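Local coordinates for protein inositol-1-monophosphatase SuhB (Mycobacterium tuberculosis, PDB 2Q74) that probably hydrolyses inositol 1-phosphate to free myo-inositol and phosphate, with magnesium as cofactor, at residues L151-T156 with H162-T167; L177-G182 with E193-V198; A212-M217 with D224-H229; A238-A243 with A248-S253. All blocks are in the same frame, centred on the assembly; numbering follows the deposited sequence.

Contact 1 of 4, residues L151-T156 with H162-T167; sequences LGAHLT and HVLRCT
Leu155 and His162 form an antiparallel hydrogen-bonded pair in the beta hairpin of strands 152-157 and 160-163. The hairpin lies at one border of the larger, mixed sheet of the alpha-beta-alpha-beta-alpha sandwich. Two backbone bonds join this pair. Leu155 N gives its hydrogen to His162 O at 2.9 Å, and His162 N gives its own to Leu155 O at 2.8 Å. The next pair, His154 with Val163, is non-hydrogen-bonded. Past it, Leu164 N donates to Ala153 O at 2.8 Å, with the donor tilted 26° from the carbonyl plane. A water accepts from Ala153 N and also lies close to Leu164 O.

Apolar contacts gather around Leu164. Its CB lies 4.0 Å from Ala153 CB. Leu164 CG, anti to the carbonyl carbon (chi1 -66°), points over the partner strand: CD1 lies against the His154 carbonyl, and CD2 meets Leu155 CB at 3.8 Å. Tyr145 of the next strand, 143-148, also touches Leu155 and Leu164.

The two histidines make separate contacts. Asp157 makes a weak hydrogen bond to His162 NE2. His154 touches Arg12 of helix 8-33, and its ring edge faces the partner strand, with His162 O in the ring plane. The same carbonyl oxygen receives a CA-H...O contact from His154 CA at 3.1 Å.

Contact 2 of 4, residues L177-G182 with E193-V198; sequences LGTGFG and ELLAHV
Thr179 and Leu195 reach toward each other tip to tip, strand against helix. Leu195 presents both methyl branches. CD1 meets Thr179 OG1 at 3.5 Å, and CD2 meets Thr179 CG2 at 3.7 Å. The threonine torsion explains this pairing: OG1 sits between the backbone N and the carbonyl carbon (chi1 48°), while CG2 is anti to the carbonyl carbon. Both branches can then face the forked end of the leucine.

Leu177 and Val198 make the second meeting, at about a right angle. Leu177 has CG anti to its backbone N (chi1 179°). It touches the valine through one methyl, with CD2 at 3.9 Å from Val198 CG2.

Strand 176-181 and helix 188-198 are the first two elements of a beta-alpha-beta unit that ends in strand 204-206. The helix packs on the smaller sheet, where Tyr227 of the neighbouring strand touches both Thr179 and Leu195. Beside the contact, Ala196 packs on Ala192 of the second subunit, which places this helix at the dimer interface. Between the two segments the chemistry is methyl against methyl, plus one hydroxyl oxygen beside a methyl. Such a contact probably rests mainly on burial of apolar groups and sets little direction of its own.

Contact 3 of 4, residues A212-M217 with D224-H229; sequences ALDLCM and DAYYEH
Tyr226 meets Asp214 and Leu215 from one side of its ring plane, where helix 211-220 packs on strand 225-231 of the smaller, mixed sheet of the sandwich. The tyrosine has the largest share of the buried surface. Its CG is anti to the backbone N (chi1 164°), which carries the ring out beside the helix.

Asp214 crosses the tyrosine at about a right angle. Its CB makes a CH-pi contact over one ring face, 3.6 Å from the ring centroid and 21° off the normal. The carboxylate runs out past the CD1-CE1 edge, its plane turned 35° from that of the ring. Asp214 OD2 lies 3.2 Å from Tyr226 CE1.

Leu215 comes in obliquely at the CD2-CE2 side, from the same side of the ring plane as Asp214. Its CD2 is 3.7 Å from Tyr226 CD2, and its CG also lies near. The leucine further touches Ala266 of strand 262-267, so it joins the helix to a second strand.

Arg206, a substrate-binding residue by similarity, has its side chain about 6 Å from that of Asp214. The acidic groups of Asp214 and Glu228 are also near each other. At the far end of the ring, Tyr226 OH donates to Glu228 OE1; the modelled 2.5 Å is doubtfully short.

Contact 4 of 4, residues A238-A243 with A248-S253; sequences AGALIA and ARVLLS
Val250 is the bump of this contact, and the hollow is the alanine surface of helix 233-245. Its two methyls divide the work. CG1 is anti to the backbone N (chi1 -176°) and meets Ala240 CB at 4.1 Å. CG2 turns the other way and rests against Ala243 CB, also at 4.1 Å, and near Ala240 O. The valine thus fits between two small residues one helical turn apart.

Leu252 and Ala248 fill in beside it. Leu252 CD1 reaches Ala240 CB at 4.3 Å, a looser touch near the surface. Ala248 CB sits against the Ala243 carbonyl, 3.2 Å from Ala243 O, and also touches Ala243 CB. Consistent with the small alanines, the axes of helix 238-243 and strand 249-252 approach to 8.5 Å. They run roughly antiparallel, at 152°.

This is a helix followed directly by the edge strand of the smaller sheet. Strand 262-267 lies next to it and also touches Val250 and Leu252. Other faces of the helix pack on strands of the larger sheet, through Ile242 and Ala238. A single backbone bond, from Ala248 N to Ala243 O at 3.0 Å, ties the residue just before the strand to the helix. Direction thus comes from one bond at the turn, while the methyls beyond it add apolar contact.

Along the chain the four contacts follow in series, each closing before the next opens. Contact 1 belongs to the larger sheet, while contacts 2, 3 and 4 all reach the smaller one. Strands 176-181 and 225-231 are neighbours there, so contacts 2 and 3 are joined by backbone bonds between Gly178 and both Ala225 and Tyr227. Contacts 3 and 4 have centres 9 Å apart, and Leu215 packs against helix 233-245. Contact 1 meets contact 4 through Ala153 and Ile242, and contact 3 through Thr167 and Asp224. Contacts 1 and 2 are farthest apart, 26 Å between centres. Helices 211-220 and 233-245 touch strands of both sheets, strand 130-138 among them, and so form the middle layer.

Contact 1 of 4, residues L151-T156 with H162-T167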
loop_
_atom_site.group_PDB
_atom_site.type_symbol
_atom_site.label_atom_id
_atom_site.label_comp_id
_atom_site.label_asym_id
_atom_site.label_seq_id
_atom_site.Cartn_x
_atom_site.Cartn_y
_atom_site.Cartn_z
ATOM N N LEU A 151 -27.370 5.772 8.110
ATOM C CA LEU A 151 -26.956 5.089 9.331
ATOM C C LEU A 151 -25.484 5.280 9.658
ATOM O O LEU A 151 -25.043 4.825 10.701
ATOM C CB LEU A 151 -27.309 3.597 9.224
ATOM C CG LEU A 151 -28.829 3.347 9.161
ATOM C CD1 LEU A 151 -29.129 1.850 8.984
ATOM C CD2 LEU A 151 -29.507 3.915 10.387
ATOM N N GLY A 152 -24.730 5.952 8.793
ATOM C CA GLY A 152 -23.304 6.133 9.015
ATOM C C GLY A 152 -22.435 4.959 8.572
ATOM O O GLY A 152 -22.939 3.923 8.158
ATOM N N ALA A 153 -21.123 5.146 8.661
ATOM C CA ALA A 153 -20.126 4.152 8.225
ATOM C C ALA A 153 -19.308 3.680 9.416
ATOM O O ALA A 153 -18.849 4.501 10.216
ATOM C CB ALA A 153 -19.188 4.775 7.210
ATOM N N HIS A 154 -19.110 2.370 9.545
ATOM C CA HIS A 154 -18.291 1.845 10.643
ATOM C C HIS A 154 -17.203 0.903 10.170
ATOM O O HIS A 154 -17.303 0.316 9.101
ATOM C CB HIS A 154 -19.155 1.145 11.691
ATOM C CG HIS A 154 -20.398 1.896 12.042
ATOM N ND1 HIS A 154 -20.387 3.043 12.803
ATOM C CD2 HIS A 154 -21.694 1.677 11.710
ATOM C CE1 HIS A 154 -21.622 3.498 12.929
ATOM N NE2 HIS A 154 -22.432 2.686 12.276
ATOM N N LEU A 155 -16.152 0.806 10.978
ATOM C CA LEU A 155 -15.067 -0.152 10.812
ATOM C C LEU A 155 -15.140 -1.123 11.981
ATOM O O LEU A 155 -15.291 -0.689 13.132
ATOM C CB LEU A 155 -13.735 0.579 10.889
ATOM C CG LEU A 155 -12.423 -0.086 10.440
ATOM C CD1 LEU A 155 -11.259 0.715 10.977
ATOM C CD2 LEU A 155 -12.292 -1.491 10.877
ATOM N N THR A 156 -15.051 -2.425 11.696
ATOM C CA THR A 156 -15.087 -3.447 12.738
ATOM C C THR A 156 -13.803 -4.256 12.744
ATOM O O THR A 156 -13.423 -4.830 11.737
ATOM C CB THR A 156 -16.285 -4.402 12.548
ATOM O OG1 THR A 156 -17.497 -3.640 12.540
ATOM C CG2 THR A 156 -16.358 -5.416 13.663
ATOM N N HIS A 162 -16.087 0.893 15.289
ATOM C CA HIS A 162 -15.730 2.324 15.371
ATOM C C HIS A 162 -16.436 3.143 14.282
ATOM O O HIS A 162 -16.675 2.640 13.189
ATOM C CB HIS A 162 -14.217 2.528 15.229
ATOM C CG HIS A 162 -13.400 1.395 15.764
ATOM N ND1 HIS A 162 -13.494 0.955 17.068
ATOM C CD2 HIS A 162 -12.477 0.607 15.167
ATOM C CE1 HIS A 162 -12.666 -0.060 17.249
ATOM N NE2 HIS A 162 -12.040 -0.293 16.109
ATOM N N VAL A 163 -16.756 4.407 14.586
ATOM C CA VAL A 163 -17.403 5.296 13.632
ATOM C C VAL A 163 -16.343 5.816 12.690
ATOM O O VAL A 163 -15.250 6.143 13.120
ATOM C CB VAL A 163 -18.107 6.515 14.318
ATOM C CG1 VAL A 163 -18.716 7.474 13.287
ATOM C CG2 VAL A 163 -19.166 6.033 15.258
ATOM N N LEU A 164 -16.682 5.913 11.412
ATOM C CA LEU A 164 -15.777 6.453 10.426
ATOM C C LEU A 164 -16.155 7.874 10.056
ATOM O O LEU A 164 -17.354 8.228 9.925
ATOM C CB LEU A 164 -15.749 5.568 9.178
ATOM C CG LEU A 164 -15.155 4.165 9.395
ATOM C CD1 LEU A 164 -15.101 3.397 8.096
ATOM C CD2 LEU A 164 -13.785 4.261 10.040
ATOM N N ARG A 165 -15.112 8.680 9.895
ATOM C CA ARG A 165 -15.224 10.062 9.482
ATOM C C ARG A 165 -14.006 10.436 8.662
ATOM O O ARG A 165 -12.866 10.136 9.034
ATOM C CB ARG A 165 -15.321 10.971 10.702
ATOM C CG ARG A 165 -16.710 11.012 11.355
ATOM C CD ARG A 165 -17.793 11.350 10.322
ATOM N NE ARG A 165 -18.811 12.250 10.837
ATOM C CZ ARG A 165 -19.806 12.754 10.106
ATOM N NH1 ARG A 165 -19.936 12.428 8.820
ATOM N NH2 ARG A 165 -20.688 13.586 10.673
ATOM N N CYS A 166 -14.236 11.077 7.529
ATOM C CA CYS A 166 -13.133 11.489 6.687
ATOM C C CYS A 166 -12.475 12.706 7.303
ATOM O O CYS A 166 -12.966 13.255 8.271
ATOM C CB CYS A 166 -13.612 11.774 5.271
ATOM S SG CYS A 166 -14.963 12.922 5.263
ATOM N N THR A 167 -11.347 13.107 6.745
ATOM C CA THR A 167 -10.539 14.151 7.331
ATOM C C THR A 167 -11.174 15.509 7.090
ATOM O O THR A 167 -12.142 15.614 6.359
ATOM C CB THR A 167 -9.127 14.136 6.723
ATOM O OG1 THR A 167 -9.221 14.438 5.331
ATOM C CG2 THR A 167 -8.476 12.785 6.887
HETATM O O HOH W 1 -19.788 7.625 9.791
#

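Contact 2 of 4, residues L177-G182 with E193-V198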
loop_
_atom_site.group_PDB
_atom_site.type_symbol
_atom_site.label_atom_id
_atom_site.label_comp_id
_atom_site.label_asym_id
_atom_site.label_seq_id
_atom_site.Cartn_x
_atom_site.Cartn_y
_atom_site.Cartn_z
ATOM N N LEU A 177 -3.638 11.813 -1.871
ATOM C CA LEU A 177 -4.518 11.321 -2.901
ATOM C C LEU A 177 -4.145 9.896 -3.302
ATOM O O LEU A 177 -2.991 9.614 -3.611
ATOM C CB LEU A 177 -4.420 12.223 -4.116
ATOM C CG LEU A 177 -5.258 11.841 -5.325
ATOM C CD1 LEU A 177 -6.751 12.126 -5.090
ATOM C CD2 LEU A 177 -4.739 12.594 -6.510
ATOM N N GLY A 178 -5.146 9.021 -3.343
ATOM C CA GLY A 178 -4.977 7.687 -3.882
ATOM C C GLY A 178 -5.469 7.606 -5.316
ATOM O O GLY A 178 -6.443 8.252 -5.704
ATOM N N THR A 179 -4.795 6.820 -6.130
ATOM C CA THR A 179 -5.278 6.568 -7.489
ATOM C C THR A 179 -5.051 5.155 -7.918
ATOM O O THR A 179 -4.352 4.402 -7.263
ATOM C CB THR A 179 -4.606 7.481 -8.527
ATOM O OG1 THR A 179 -3.186 7.485 -8.336
ATOM C CG2 THR A 179 -5.122 8.864 -8.363
ATOM N N GLY A 180 -5.685 4.806 -9.022
ATOM C CA GLY A 180 -5.462 3.535 -9.668
ATOM C C GLY A 180 -5.591 3.689 -11.162
ATOM O O GLY A 180 -5.974 4.752 -11.665
ATOM N N PHE A 181 -5.212 2.629 -11.866
ATOM C CA PHE A 181 -5.416 2.522 -13.302
ATOM C C PHE A 181 -6.628 1.632 -13.470
ATOM O O PHE A 181 -6.643 0.494 -12.984
ATOM C CB PHE A 181 -4.185 1.923 -13.980
ATOM C CG PHE A 181 -2.985 2.845 -13.993
ATOM C CD1 PHE A 181 -1.729 2.377 -13.633
ATOM C CD2 PHE A 181 -3.115 4.175 -14.371
ATOM C CE1 PHE A 181 -0.630 3.219 -13.653
ATOM C CE2 PHE A 181 -2.019 5.015 -14.393
ATOM C CZ PHE A 181 -0.775 4.532 -14.039
ATOM N N GLY A 182 -7.656 2.179 -14.116
ATOM C CA GLY A 182 -8.947 1.518 -14.239
ATOM C C GLY A 182 -9.084 0.803 -15.565
ATOM O O GLY A 182 -8.524 1.245 -16.572
ATOM N N GLU A 193 -0.347 10.530 -17.419
ATOM C CA GLU A 193 -0.051 11.881 -17.881
ATOM C C GLU A 193 -0.898 12.881 -17.099
ATOM O O GLU A 193 -0.401 13.899 -16.615
ATOM C CB GLU A 193 -0.375 11.984 -19.378
ATOM C CG GLU A 193 0.516 12.914 -20.182
ATOM C CD GLU A 193 1.786 12.232 -20.681
ATOM O OE1 GLU A 193 1.688 11.114 -21.248
ATOM O OE2 GLU A 193 2.884 12.824 -20.516
ATOM N N LEU A 194 -2.186 12.577 -16.987
ATOM C CA LEU A 194 -3.110 13.380 -16.202
ATOM C C LEU A 194 -2.662 13.519 -14.757
ATOM O O LEU A 194 -2.727 14.607 -14.195
ATOM C CB LEU A 194 -4.506 12.753 -16.233
ATOM C CG LEU A 194 -5.578 13.365 -15.321
ATOM C CD1 LEU A 194 -6.115 14.644 -15.898
ATOM C CD2 LEU A 194 -6.697 12.376 -15.115
ATOM N N LEU A 195 -2.227 12.417 -14.154
ATOM C CA LEU A 195 -1.814 12.425 -12.760
ATOM C C LEU A 195 -0.592 13.278 -12.527
ATOM O O LEU A 195 -0.515 13.982 -11.531
ATOM C CB LEU A 195 -1.543 11.006 -12.246
ATOM C CG LEU A 195 -2.789 10.137 -12.043
ATOM C CD1 LEU A 195 -2.443 8.739 -11.491
ATOM C CD2 LEU A 195 -3.811 10.857 -11.137
ATOM N N ALA A 196 0.373 13.208 -13.437
ATOM C CA ALA A 196 1.565 14.032 -13.324
ATOM C C ALA A 196 1.154 15.499 -13.155
ATOM O O ALA A 196 1.737 16.214 -12.363
ATOM C CB ALA A 196 2.470 13.833 -14.518
ATOM N N HIS A 197 0.106 15.925 -13.836
ATOM C CA HIS A 197 -0.366 17.297 -13.703
ATOM C C HIS A 197 -0.922 17.616 -12.320
ATOM O O HIS A 197 -0.729 18.719 -11.814
ATOM C CB HIS A 197 -1.425 17.620 -14.760
ATOM C CG HIS A 197 -0.905 17.614 -16.167
ATOM N ND1 HIS A 197 -1.726 17.784 -17.260
ATOM C CD2 HIS A 197 0.345 17.441 -16.659
ATOM C CE1 HIS A 197 -1.004 17.731 -18.364
ATOM N NE2 HIS A 197 0.256 17.520 -18.027
ATOM N N VAL A 198 -1.625 16.670 -11.708
ATOM C CA VAL A 198 -2.210 16.902 -10.379
ATOM C C VAL A 198 -1.213 16.665 -9.236
ATOM O O VAL A 198 -1.374 17.216 -8.147
ATOM C CB VAL A 198 -3.550 16.118 -10.184
ATOM C CG1 VAL A 198 -3.669 14.961 -11.140
ATOM C CG2 VAL A 198 -3.722 15.660 -8.758
#

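Contact 3 of 4, residues A212-M217 with D224-H229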
loop_
_atom_site.group_PDB
_atom_site.type_symbol
_atom_site.label_atom_id
_atom_site.label_comp_id
_atom_site.label_asym_id
_atom_site.label_seq_id
_atom_site.Cartn_x
_atom_site.Cartn_y
_atom_site.Cartn_z
ATOM N N ALA A 212 -11.772 -0.678 -3.907
ATOM C CA ALA A 212 -12.620 -0.887 -2.746
ATOM C C ALA A 212 -11.931 -0.370 -1.474
ATOM O O ALA A 212 -12.539 0.338 -0.649
ATOM C CB ALA A 212 -12.975 -2.372 -2.613
ATOM N N LEU A 213 -10.655 -0.714 -1.338
ATOM C CA LEU A 213 -9.890 -0.325 -0.155
ATOM C C LEU A 213 -9.554 1.158 -0.133
ATOM O O LEU A 213 -9.451 1.728 0.948
ATOM C CB LEU A 213 -8.602 -1.187 -0.036
ATOM C CG LEU A 213 -8.842 -2.647 0.365
ATOM C CD1 LEU A 213 -7.520 -3.476 0.339
ATOM C CD2 LEU A 213 -9.519 -2.737 1.716
ATOM N N ASP A 214 -9.362 1.774 -1.298
ATOM C CA ASP A 214 -9.094 3.205 -1.392
ATOM C C ASP A 214 -10.320 3.995 -0.906
ATOM O O ASP A 214 -10.212 4.960 -0.142
ATOM C CB ASP A 214 -8.804 3.610 -2.852
ATOM C CG ASP A 214 -7.430 3.156 -3.346
ATOM O OD1 ASP A 214 -6.455 3.187 -2.578
ATOM O OD2 ASP A 214 -7.318 2.794 -4.526
ATOM N N LEU A 215 -11.491 3.603 -1.372
ATOM C CA LEU A 215 -12.701 4.232 -0.928
ATOM C C LEU A 215 -12.823 4.108 0.593
ATOM O O LEU A 215 -13.217 5.048 1.275
ATOM C CB LEU A 215 -13.900 3.621 -1.653
ATOM C CG LEU A 215 -13.992 4.032 -3.139
ATOM C CD1 LEU A 215 -14.895 3.108 -3.928
ATOM C CD2 LEU A 215 -14.497 5.532 -3.235
ATOM N N CYS A 216 -12.416 2.969 1.148
ATOM C CA CYS A 216 -12.524 2.800 2.611
ATOM C C CYS A 216 -11.490 3.673 3.342
ATOM O O CYS A 216 -11.768 4.248 4.412
ATOM C CB CYS A 216 -12.378 1.330 3.006
ATOM S SG CYS A 216 -13.730 0.272 2.453
ATOM N N MET A 217 -10.293 3.769 2.764
ATOM C CA MET A 217 -9.278 4.616 3.372
ATOM C C MET A 217 -9.803 6.068 3.496
ATOM O O MET A 217 -9.621 6.739 4.517
ATOM C CB MET A 217 -7.986 4.543 2.586
ATOM C CG MET A 217 -7.257 3.225 2.825
ATOM S SD MET A 217 -5.646 3.186 1.999
ATOM C CE MET A 217 -6.161 2.244 0.585
ATOM N N ASP A 224 -7.038 11.470 1.969
ATOM C CA ASP A 224 -7.898 12.640 1.919
ATOM C C ASP A 224 -8.806 12.603 0.699
ATOM O O ASP A 224 -9.870 13.226 0.697
ATOM C CB ASP A 224 -7.061 13.908 1.882
ATOM C CG ASP A 224 -6.354 14.188 3.200
ATOM O OD1 ASP A 224 -6.958 14.138 4.290
ATOM O OD2 ASP A 224 -5.147 14.459 3.129
ATOM N N ALA A 225 -8.366 11.908 -0.350
ATOM C CA ALA A 225 -9.169 11.733 -1.562
ATOM C C ALA A 225 -8.748 10.558 -2.378
ATOM O O ALA A 225 -7.638 9.983 -2.217
ATOM C CB ALA A 225 -9.096 12.949 -2.432
ATOM N N TYR A 226 -9.618 10.221 -3.316
ATOM C CA TYR A 226 -9.338 9.118 -4.222
ATOM C C TYR A 226 -9.914 9.417 -5.581
ATOM O O TYR A 226 -11.022 9.894 -5.679
ATOM C CB TYR A 226 -9.945 7.832 -3.665
ATOM C CG TYR A 226 -10.055 6.704 -4.651
ATOM C CD1 TYR A 226 -8.905 6.112 -5.194
ATOM C CD2 TYR A 226 -11.303 6.209 -5.035
ATOM C CE1 TYR A 226 -8.991 5.030 -6.111
ATOM C CE2 TYR A 226 -11.417 5.152 -5.950
ATOM C CZ TYR A 226 -10.239 4.553 -6.477
ATOM O OH TYR A 226 -10.353 3.525 -7.360
ATOM N N TYR A 227 -9.140 9.114 -6.619
ATOM C CA TYR A 227 -9.569 9.322 -8.008
ATOM C C TYR A 227 -9.121 8.152 -8.897
ATOM O O TYR A 227 -7.928 7.825 -8.979
ATOM C CB TYR A 227 -8.997 10.634 -8.569
ATOM C CG TYR A 227 -8.997 10.684 -10.077
ATOM C CD1 TYR A 227 -10.188 10.778 -10.770
ATOM C CD2 TYR A 227 -7.825 10.584 -10.808
ATOM C CE1 TYR A 227 -10.233 10.802 -12.169
ATOM C CE2 TYR A 227 -7.842 10.596 -12.210
ATOM C CZ TYR A 227 -9.071 10.716 -12.894
ATOM O OH TYR A 227 -9.190 10.748 -14.285
ATOM N N GLU A 228 -10.093 7.547 -9.574
ATOM C CA GLU A 228 -9.806 6.548 -10.584
ATOM C C GLU A 228 -10.761 6.610 -11.774
ATOM O O GLU A 228 -11.970 6.759 -11.619
ATOM C CB GLU A 228 -9.819 5.142 -9.986
ATOM C CG GLU A 228 -9.133 4.124 -10.889
ATOM C CD GLU A 228 -8.975 2.785 -10.264
ATOM O OE1 GLU A 228 -8.744 2.708 -9.039
ATOM O OE2 GLU A 228 -9.087 1.789 -11.012
ATOM N N HIS A 229 -10.181 6.457 -12.959
ATOM C CA HIS A 229 -10.905 6.452 -14.216
ATOM C C HIS A 229 -11.045 5.028 -14.756
ATOM O O HIS A 229 -10.078 4.455 -15.253
ATOM C CB HIS A 229 -10.148 7.309 -15.228
ATOM C CG HIS A 229 -10.914 7.573 -16.480
ATOM N ND1 HIS A 229 -11.895 8.538 -16.556
ATOM C CD2 HIS A 229 -10.842 7.005 -17.707
ATOM C CE1 HIS A 229 -12.399 8.550 -17.779
ATOM N NE2 HIS A 229 -11.774 7.632 -18.496
#

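Contact 4 of 4, residues A238-A243 with A248-S253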
loop_
_atom_site.group_PDB
_atom_site.type_symbol
_atom_site.label_atom_id
_atom_site.label_comp_id
_atom_site.label_asym_id
_atom_site.label_seq_id
_atom_site.Cartn_x
_atom_site.Cartn_y
_atom_site.Cartn_z
ATOM N N ALA A 238 -20.103 -0.588 -3.028
ATOM C CA ALA A 238 -20.043 -0.653 -1.566
ATOM C C ALA A 238 -19.188 0.452 -0.924
ATOM O O ALA A 238 -19.674 1.222 -0.080
ATOM C CB ALA A 238 -19.531 -1.991 -1.139
ATOM N N GLY A 239 -17.924 0.530 -1.340
ATOM C CA GLY A 239 -17.002 1.567 -0.866
ATOM C C GLY A 239 -17.496 2.992 -1.038
ATOM O O GLY A 239 -17.306 3.827 -0.159
ATOM N N ALA A 240 -18.137 3.266 -2.167
ATOM C CA ALA A 240 -18.649 4.599 -2.453
ATOM C C ALA A 240 -19.598 5.049 -1.339
ATOM O O ALA A 240 -19.478 6.161 -0.814
ATOM C CB ALA A 240 -19.343 4.619 -3.806
ATOM N N LEU A 241 -20.509 4.154 -0.971
ATOM C CA LEU A 241 -21.515 4.432 0.061
ATOM C C LEU A 241 -20.819 4.664 1.379
ATOM O O LEU A 241 -21.167 5.563 2.147
ATOM C CB LEU A 241 -22.475 3.250 0.202
ATOM C CG LEU A 241 -23.913 3.432 0.682
ATOM C CD1 LEU A 241 -24.383 2.153 1.437
ATOM C CD2 LEU A 241 -24.146 4.658 1.528
ATOM N N ILE A 242 -19.833 3.827 1.639
ATOM C CA ILE A 242 -19.101 3.881 2.892
ATOM C C ILE A 242 -18.418 5.239 3.029
ATOM O O ILE A 242 -18.649 5.959 4.012
ATOM C CB ILE A 242 -18.081 2.756 3.015
ATOM C CG1 ILE A 242 -18.805 1.389 3.094
ATOM C CG2 ILE A 242 -17.256 2.996 4.263
ATOM C CD1 ILE A 242 -17.929 0.168 2.887
ATOM N N ALA A 243 -17.628 5.615 2.022
ATOM C CA ALA A 243 -17.034 6.955 2.000
ATOM C C ALA A 243 -18.123 8.060 2.163
ATOM O O ALA A 243 -17.980 8.993 2.946
ATOM C CB ALA A 243 -16.210 7.147 0.746
ATOM N N ALA A 248 -17.763 12.012 3.136
ATOM C CA ALA A 248 -16.987 12.342 1.945
ATOM C C ALA A 248 -17.887 12.775 0.797
ATOM O O ALA A 248 -19.031 12.375 0.691
ATOM C CB ALA A 248 -16.109 11.179 1.518
ATOM N N ARG A 249 -17.335 13.615 -0.057
ATOM C CA ARG A 249 -17.947 13.966 -1.309
ATOM C C ARG A 249 -17.627 12.843 -2.301
ATOM O O ARG A 249 -16.465 12.488 -2.492
ATOM C CB ARG A 249 -17.351 15.285 -1.779
ATOM C CG ARG A 249 -18.136 15.977 -2.838
ATOM C CD ARG A 249 -19.290 16.780 -2.272
ATOM N NE ARG A 249 -19.764 17.691 -3.303
ATOM C CZ ARG A 249 -19.184 18.835 -3.659
ATOM N NH1 ARG A 249 -18.084 19.247 -3.052
ATOM N NH2 ARG A 249 -19.732 19.586 -4.619
ATOM N N VAL A 250 -18.646 12.256 -2.907
ATOM C CA VAL A 250 -18.422 11.139 -3.800
ATOM C C VAL A 250 -19.242 11.281 -5.050
ATOM O O VAL A 250 -20.450 11.470 -4.964
ATOM C CB VAL A 250 -18.811 9.810 -3.142
ATOM C CG1 VAL A 250 -18.475 8.644 -4.070
ATOM C CG2 VAL A 250 -18.106 9.646 -1.817
ATOM N N LEU A 251 -18.602 11.192 -6.214
ATOM C CA LEU A 251 -19.348 11.183 -7.463
ATOM C C LEU A 251 -18.887 10.089 -8.400
ATOM O O LEU A 251 -17.700 9.859 -8.560
ATOM C CB LEU A 251 -19.346 12.556 -8.148
ATOM C CG LEU A 251 -18.049 13.294 -8.404
ATOM C CD1 LEU A 251 -17.546 12.974 -9.800
ATOM C CD2 LEU A 251 -18.304 14.814 -8.262
ATOM N N LEU A 252 -19.872 9.427 -9.008
ATOM C CA LEU A 252 -19.657 8.321 -9.935
ATOM C C LEU A 252 -20.138 8.676 -11.342
ATOM O O LEU A 252 -21.309 8.504 -11.675
ATOM C CB LEU A 252 -20.413 7.094 -9.451
ATOM C CG LEU A 252 -19.962 6.470 -8.136
ATOM C CD1 LEU A 252 -20.841 5.286 -7.825
ATOM C CD2 LEU A 252 -18.483 6.037 -8.212
ATOM N N SER A 253 -19.223 9.192 -12.152
ATOM C CA SER A 253 -19.510 9.603 -13.521
ATOM C C SER A 253 -19.319 8.405 -14.455
ATOM O O SER A 253 -20.226 7.597 -14.641
ATOM C CB SER A 253 -18.571 10.753 -13.914
ATOM O OG SER A 253 -18.890 11.302 -15.182
#